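Local coordinates for ABC transporter, periplasmic substrate-binding protein (Thermotoga maritima, PDB 2HPG) that probably captures a solute in the periplasm and hands it to the membrane components of a tripartite ATP-independent (TRAP) transporter, at residues Trp120-Glu123 / Leu124-Phe128; Ala200-Thr203 / Tyr204-Tyr208; Val283-Ala286 / Ser287-Asp290. All blocks are in the same frame, centred on the assembly; numbering follows the deposited sequence.

Interaction 1 of 3, residues Trp120-Glu123 / Leu124-Phe128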
loop_
_atom_site.group_PDB
_atom_site.type_symbol
_atom_site.label_atom_id
_atom_site.label_comp_id
_atom_site.label_asym_id
_atom_site.label_seq_id
_atom_site.Cartn_x
_atom_site.Cartn_y
_atom_site.Cartn_z
ATOM N N TRP A 120 -5.727 14.417 -10.750
ATOM C CA TRP A 120 -6.112 12.999 -10.742
ATOM C C TRP A 120 -7.227 12.716 -9.755
ATOM O O TRP A 120 -8.084 11.891 -10.031
ATOM C CB TRP A 120 -4.923 12.108 -10.363
ATOM C CG TRP A 120 -3.804 12.108 -11.338
ATOM C CD1 TRP A 120 -3.876 12.394 -12.665
ATOM C CD2 TRP A 120 -2.439 11.761 -11.074
ATOM N NE1 TRP A 120 -2.640 12.267 -13.242
ATOM C CE2 TRP A 120 -1.738 11.880 -12.287
ATOM C CE3 TRP A 120 -1.744 11.374 -9.928
ATOM C CZ2 TRP A 120 -0.361 11.626 -12.391
ATOM C CZ3 TRP A 120 -0.384 11.119 -10.023
ATOM C CH2 TRP A 120 0.291 11.239 -11.251
ATOM N N LEU A 121 -7.189 13.382 -8.599
ATOM C CA LEU A 121 -8.165 13.154 -7.540
ATOM C C LEU A 121 -9.522 13.746 -7.886
ATOM O O LEU A 121 -10.553 13.250 -7.434
ATOM C CB LEU A 121 -7.676 13.732 -6.211
ATOM C CG LEU A 121 -6.401 13.105 -5.650
ATOM C CD1 LEU A 121 -6.032 13.755 -4.310
ATOM C CD2 LEU A 121 -6.540 11.586 -5.536
ATOM N N LYS A 122 -9.509 14.821 -8.668
ATOM C CA LYS A 122 -10.732 15.434 -9.164
ATOM C C LYS A 122 -11.371 14.568 -10.240
ATOM O O LYS A 122 -12.588 14.490 -10.306
ATOM C CB LYS A 122 -10.435 16.816 -9.737
ATOM C CG LYS A 122 -11.670 17.619 -10.091
ATOM C CD LYS A 122 -11.296 19.067 -10.382
ATOM C CE LYS A 122 -12.497 19.926 -10.738
ATOM N NZ LYS A 122 -12.090 21.356 -10.886
ATOM N N GLU A 123 -10.548 13.936 -11.080
ATOM C CA GLU A 123 -11.023 12.987 -12.096
ATOM C C GLU A 123 -11.606 11.725 -11.470
ATOM O O GLU A 123 -12.577 11.181 -11.977
ATOM C CB GLU A 123 -9.898 12.592 -13.057
ATOM C CG GLU A 123 -9.370 13.754 -13.896
ATOM C CD GLU A 123 -8.128 13.428 -14.743
ATOM O OE1 GLU A 123 -7.619 12.280 -14.716
ATOM O OE2 GLU A 123 -7.663 14.352 -15.451
ATOM N N LEU A 124 -11.008 11.255 -10.379
ATOM C CA LEU A 124 -11.520 10.081 -9.680
ATOM C C LEU A 124 -12.897 10.382 -9.115
ATOM O O LEU A 124 -13.796 9.559 -9.186
ATOM C CB LEU A 124 -10.581 9.636 -8.548
ATOM C CG LEU A 124 -9.439 8.679 -8.909
ATOM C CD1 LEU A 124 -8.531 8.487 -7.692
ATOM C CD2 LEU A 124 -9.958 7.338 -9.421
ATOM N N GLU A 125 -13.040 11.568 -8.547
ATOM C CA GLU A 125 -14.288 12.001 -7.953
ATOM C C GLU A 125 -15.379 12.223 -9.008
ATOM O O GLU A 125 -16.464 11.644 -8.908
ATOM C CB GLU A 125 -14.043 13.273 -7.153
ATOM C CG GLU A 125 -15.207 13.729 -6.293
ATOM C CD GLU A 125 -14.747 14.542 -5.103
ATOM O OE1 GLU A 125 -13.574 15.011 -5.121
ATOM O OE2 GLU A 125 -15.540 14.709 -4.140
ATOM N N GLN A 126 -15.081 13.044 -10.014
ATOM C CA GLN A 126 -16.057 13.407 -11.047
ATOM C C GLN A 126 -16.403 12.264 -11.990
ATOM O O GLN A 126 -17.578 11.967 -12.193
ATOM C CB GLN A 126 -15.571 14.614 -11.863
ATOM C CG GLN A 126 -15.474 15.882 -11.042
ATOM C CD GLN A 126 -15.040 17.116 -11.846
ATOM O OE1 GLN A 126 -14.482 17.012 -12.949
ATOM N NE2 GLN A 126 -15.290 18.295 -11.277
ATOM N N ARG A 127 -15.400 11.626 -12.580
ATOM C CA ARG A 127 -15.661 10.547 -13.528
ATOM C C ARG A 127 -16.110 9.246 -12.876
ATOM O O ARG A 127 -16.864 8.485 -13.490
ATOM C CB ARG A 127 -14.432 10.267 -14.396
ATOM C CG ARG A 127 -14.124 11.382 -15.379
ATOM C CD ARG A 127 -12.789 11.177 -16.096
ATOM N NE ARG A 127 -12.879 10.179 -17.165
ATOM C CZ ARG A 127 -13.369 10.400 -18.391
ATOM N NH1 ARG A 127 -13.854 11.600 -18.752
ATOM N NH2 ARG A 127 -13.385 9.402 -19.276
ATOM N N PHE A 128 -15.642 8.971 -11.658
ATOM C CA PHE A 128 -15.857 7.660 -11.040
ATOM C C PHE A 128 -16.536 7.681 -9.674
ATOM O O PHE A 128 -16.833 6.619 -9.132
ATOM C CB PHE A 128 -14.524 6.900 -10.942
ATOM C CG PHE A 128 -13.803 6.767 -12.268
ATOM C CD1 PHE A 128 -14.103 5.718 -13.142
ATOM C CD2 PHE A 128 -12.843 7.696 -12.652
ATOM C CE1 PHE A 128 -13.449 5.595 -14.375
ATOM C CE2 PHE A 128 -12.186 7.583 -13.880
ATOM C CZ PHE A 128 -12.488 6.527 -14.739
#
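Gln126 and Lys122, one helical turn apart, show how an exposed side chain can lie back over the turn that precedes it. In Gln126 the CB atom rests against the Lys122 carbonyl oxygen, and CG lies 3.3 Å from that same Lys122 O. Farther out, CD of Gln126 meets CG of Lys122 at 3.8 Å, and OE1 lies more loosely by CG and the carbonyl oxygen of Lys122. At the tip, NE2 of Gln126 packs against CE of Lys122 at 3.3 Å. The lysine reaches this place because its CG is anti to the backbone N (chi1 -171°) and its chain runs extended beyond. The two chains cross obliquely, amide against methylene carbons. Beneath them Gln126 N donates to Lys122 O at 2.9 Å in a nearly straight i to i+4 bond (168°). Arg127 N to Glu123 O, also 2.9 Å, is more bent; CB of Arg127 and, 3.6 Å away, CD2 of the Phe128 ring also lie against the Glu123 carbonyl oxygen. Glu123 and Arg127 bear opposite charges, but their charged atoms are not in contact. Toward the interior, CD2 of Leu121 approaches CD1 of Leu124 at 4.3 Å. These turns belong to helix 115-128: Leu121 and Leu124 pack on Val132 of strand 130-146, Glu125 touches Ala235 and Asn239 of helix 235-240, and Phe128 meets Tyr80 edge-to-face.

Interaction 2 of 3, residues Ala200-Thr203 / Tyr204-Tyr208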
loop_
_atom_site.group_PDB
_atom_site.type_symbol
_atom_site.label_atom_id
_atom_site.label_comp_id
_atom_site.label_asym_id
_atom_site.label_seq_id
_atom_site.Cartn_x
_atom_site.Cartn_y
_atom_site.Cartn_z
ATOM N N ALA A 200 8.347 -15.042 -2.430
ATOM C CA ALA A 200 7.384 -13.952 -2.366
ATOM C C ALA A 200 8.148 -12.650 -2.172
ATOM O O ALA A 200 9.372 -12.615 -2.235
ATOM C CB ALA A 200 6.393 -14.171 -1.212
ATOM N N GLU A 201 7.418 -11.559 -1.978
ATOM C CA GLU A 201 8.036 -10.284 -1.727
ATOM C C GLU A 201 7.084 -9.561 -0.796
ATOM O O GLU A 201 5.914 -9.396 -1.119
ATOM C CB GLU A 201 8.306 -9.547 -3.047
ATOM C CG GLU A 201 7.136 -9.358 -3.954
ATOM C CD GLU A 201 6.293 -8.144 -3.642
ATOM O OE1 GLU A 201 5.086 -8.170 -3.938
ATOM O OE2 GLU A 201 6.822 -7.171 -3.096
ATOM N N LEU A 202 7.552 -9.257 0.408
ATOM C CA LEU A 202 6.671 -8.933 1.530
ATOM C C LEU A 202 7.397 -8.045 2.530
ATOM O O LEU A 202 8.588 -7.827 2.425
ATOM C CB LEU A 202 6.238 -10.225 2.250
ATOM C CG LEU A 202 5.335 -11.210 1.496
ATOM C CD1 LEU A 202 5.189 -12.526 2.281
ATOM C CD2 LEU A 202 3.944 -10.649 1.179
ATOM N N THR A 203 6.658 -7.537 3.514
ATOM C CA THR A 203 7.247 -6.890 4.668
ATOM C C THR A 203 7.636 -7.943 5.713
ATOM O O THR A 203 7.191 -9.074 5.629
ATOM C CB THR A 203 6.227 -5.982 5.318
ATOM O OG1 THR A 203 5.183 -6.793 5.845
ATOM C CG2 THR A 203 5.661 -5.002 4.282
ATOM N N TYR A 204 8.463 -7.560 6.690
ATOM C CA TYR A 204 8.881 -8.477 7.749
ATOM C C TYR A 204 7.683 -8.913 8.614
ATOM O O TYR A 204 7.624 -10.047 9.081
ATOM C CB TYR A 204 9.961 -7.819 8.622
ATOM C CG TYR A 204 11.385 -7.830 8.047
ATOM C CD1 TYR A 204 12.176 -8.959 8.137
ATOM C CD2 TYR A 204 11.940 -6.693 7.451
ATOM C CE1 TYR A 204 13.460 -8.962 7.692
ATOM C CE2 TYR A 204 13.245 -6.700 6.980
ATOM C CZ TYR A 204 13.990 -7.847 7.091
ATOM O OH TYR A 204 15.293 -7.926 6.626
ATOM N N ALA A 205 6.735 -8.010 8.845
ATOM C CA ALA A 205 5.493 -8.350 9.574
ATOM C C ALA A 205 4.718 -9.453 8.858
ATOM O O ALA A 205 4.268 -10.408 9.481
ATOM C CB ALA A 205 4.614 -7.106 9.734
ATOM N N ASN A 206 4.559 -9.312 7.542
ATOM C CA ASN A 206 3.863 -10.328 6.736
ATOM C C ASN A 206 4.582 -11.662 6.860
ATOM O O ASN A 206 3.960 -12.712 7.061
ATOM C CB ASN A 206 3.884 -9.974 5.239
ATOM C CG ASN A 206 3.044 -8.758 4.868
ATOM O OD1 ASN A 206 2.096 -8.377 5.563
ATOM N ND2 ASN A 206 3.400 -8.135 3.753
ATOM N N VAL A 207 5.903 -11.631 6.701
ATOM C CA VAL A 207 6.699 -12.862 6.747
ATOM C C VAL A 207 6.601 -13.489 8.131
ATOM O O VAL A 207 6.390 -14.695 8.260
ATOM C CB VAL A 207 8.178 -12.614 6.403
ATOM C CG1 VAL A 207 9.023 -13.886 6.669
ATOM C CG2 VAL A 207 8.317 -12.145 4.937
ATOM N N TYR A 208 6.735 -12.682 9.175
ATOM C CA TYR A 208 6.699 -13.239 10.528
ATOM C C TYR A 208 5.309 -13.788 10.924
ATOM O O TYR A 208 5.172 -14.916 11.455
ATOM C CB TYR A 208 7.147 -12.211 11.567
ATOM C CG TYR A 208 7.265 -12.842 12.962
ATOM C CD1 TYR A 208 8.369 -13.591 13.301
ATOM C CD2 TYR A 208 6.255 -12.683 13.913
ATOM C CE1 TYR A 208 8.479 -14.190 14.565
ATOM C CE2 TYR A 208 6.346 -13.272 15.177
ATOM C CZ TYR A 208 7.474 -14.024 15.490
ATOM O OH TYR A 208 7.621 -14.627 16.747
#
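Thr203 O is the acceptor for Val207 N, 3.1 Å away, in the first i to i+4 bond of the helix, with the donor tilted 18° from the carbonyl plane. The same oxygen has CG2 of Val207 packed against it at 3.3 Å. The hydroxyl of the same threonine caps the amide one residue earlier: OG1 of Thr203 accepts from Asn206 N at 3.1 Å, with an N-H...O angle of 164°. The hydroxyl lies between the backbone N and the carbonyl carbon of its own residue (chi1 66°), and from there it faces the opening turn. CB of Ala205 also lies beside it. On the strand side, CB of Leu202 points toward the helix and meets CB of Asn206 at 3.8 Å and CG2 of Val207 at 3.9 Å, a small carbon-to-carbon contact beside the cap. The first two amides of the helix, Tyr204 N and Ala205 N, are bound by the carboxylate of Glu269 from helix 243-278, while Tyr204 OH bonds to Glu221. With a side-chain cap and an outside carboxylate at one helix start, this is a threonine N-cap at a tight strand-to-helix junction, joining strand 199-202 of the mixed sheet to helix 204-209 in a periplasmic binding-protein fold.

Interaction 3 of 3, residues Val283-Ala286 / Ser287-Asp290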
loop_
_atom_site.group_PDB
_atom_site.type_symbol
_atom_site.label_atom_id
_atom_site.label_comp_id
_atom_site.label_asym_id
_atom_site.label_seq_id
_atom_site.Cartn_x
_atom_site.Cartn_y
_atom_site.Cartn_z
ATOM N N VAL A 283 19.292 -12.553 6.500
ATOM C CA VAL A 283 19.013 -11.264 5.864
ATOM C C VAL A 283 20.169 -10.894 4.975
ATOM O O VAL A 283 21.304 -10.910 5.424
ATOM C CB VAL A 283 18.824 -10.166 6.914
ATOM C CG1 VAL A 283 18.651 -8.808 6.252
ATOM C CG2 VAL A 283 17.632 -10.490 7.755
ATOM N N ILE A 284 19.889 -10.582 3.706
ATOM C CA ILE A 284 20.859 -9.976 2.811
ATOM C C ILE A 284 20.633 -8.471 2.885
ATOM O O ILE A 284 19.639 -7.980 2.367
ATOM C CB ILE A 284 20.679 -10.450 1.367
ATOM C CG1 ILE A 284 20.658 -11.984 1.308
ATOM C CG2 ILE A 284 21.787 -9.900 0.502
ATOM C CD1 ILE A 284 21.906 -12.640 1.855
ATOM N N PRO A 285 21.521 -7.734 3.583
ATOM C CA PRO A 285 21.254 -6.328 3.861
ATOM C C PRO A 285 21.295 -5.491 2.598
ATOM O O PRO A 285 21.861 -5.921 1.594
ATOM C CB PRO A 285 22.396 -5.901 4.804
ATOM C CG PRO A 285 23.221 -7.086 5.041
ATOM C CD PRO A 285 22.815 -8.178 4.130
ATOM N N ALA A 286 20.695 -4.309 2.659
ATOM C CA ALA A 286 20.586 -3.436 1.488
ATOM C C ALA A 286 21.969 -3.118 0.922
ATOM O O ALA A 286 22.201 -3.207 -0.290
ATOM C CB ALA A 286 19.819 -2.140 1.850
ATOM N N SER A 287 22.906 -2.803 1.812
ATOM C CA SER A 287 24.281 -2.474 1.427
ATOM C C SER A 287 24.997 -3.559 0.633
ATOM O O SER A 287 25.984 -3.271 -0.039
ATOM C CB SER A 287 25.093 -2.140 2.672
ATOM O OG SER A 287 25.237 -3.284 3.493
ATOM N N GLU A 288 24.517 -4.800 0.695
ATOM C CA GLU A 288 25.068 -5.877 -0.113
ATOM C C GLU A 288 24.370 -6.049 -1.460
ATOM O O GLU A 288 24.699 -6.960 -2.230
ATOM C CB GLU A 288 24.929 -7.197 0.621
ATOM C CG GLU A 288 25.823 -7.348 1.819
ATOM C CD GLU A 288 25.873 -8.794 2.306
ATOM O OE1 GLU A 288 25.626 -9.729 1.496
ATOM O OE2 GLU A 288 26.160 -8.992 3.509
ATOM N N ILE A 289 23.375 -5.217 -1.732
ATOM C CA ILE A 289 22.541 -5.412 -2.908
ATOM C C ILE A 289 22.792 -4.286 -3.882
ATOM O O ILE A 289 22.942 -3.132 -3.490
ATOM C CB ILE A 289 21.044 -5.505 -2.518
ATOM C CG1 ILE A 289 20.824 -6.770 -1.661
ATOM C CG2 ILE A 289 20.168 -5.530 -3.759
ATOM C CD1 ILE A 289 19.477 -6.865 -0.968
ATOM N N ASP A 290 22.843 -4.648 -5.159
ATOM C CA ASP A 290 23.015 -3.678 -6.223
ATOM C C ASP A 290 21.676 -2.976 -6.491
ATOM O O ASP A 290 21.009 -3.300 -7.457
ATOM C CB ASP A 290 23.494 -4.403 -7.478
ATOM C CG ASP A 290 24.024 -3.456 -8.520
ATOM O OD1 ASP A 290 23.933 -2.221 -8.315
ATOM O OD2 ASP A 290 24.551 -3.957 -9.540
#
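Chi1 of -70° sets CG of Glu288 beside its own backbone N, and the extended chain beyond carries the carboxylate back beside the CD-CG side of the Pro285 ring. There OE2 of Glu288 lies 3.5 Å from CD of Pro285, while CG of the glutamate also touches the ring carbons. Ile284 touches through its CG2 branch, which is anti to the backbone N and meets CG1 of Ile289 at 3.9 Å, the two side chains crossing at about a right angle. CD1 of Ile289 in turn lies 3.5 Å from the carbonyl oxygen of Ile284. Two successive i to i+3 bonds close the turn. Glu288 N donates to Pro285 O at 3.0 Å, and Ile289 N to Ala286 O at 2.7 Å; in both, the donor stands well above the carbonyl plane, by 55° and 49°, as the tight 3-10 winding brings it. Ile289 and Ile284 also pack on strand 218-234, and Asp290 caps the start of helix 291-305 through a weak bond to Ala293 N. The contact thus has two chemistries: a buried isoleucine pair closes the inner side of the turn, whereas the exposed glutamate meets the proline by van der Waals contact and has a long, weak ion pair with Arg151, which would probably steady its charge only slightly.

Overall arrangement
Along the chain the three contacts come in series, all within the solute-binding family 7 part of the chain. Interaction 1 lies on the far side of the chain's centre from the other two, its centre about 33 Å from that of interaction 2 and 40 Å from that of interaction 3, with no touch. Interactions 2 and 3 have centres about 16 Å apart and meet directly, where OH of Tyr204 packs 3.5 Å from CG1 of Val283. Both reach the mixed sheet, through strands 199-202 and 282-284; Glu221 of strand 218-234 bonds to Tyr204 OH, pairs by its backbone with Ile284, and bonds weakly to Ala286 N. Helix 115-128 packs on strand 130-146, so all three lie on or against the same sheet.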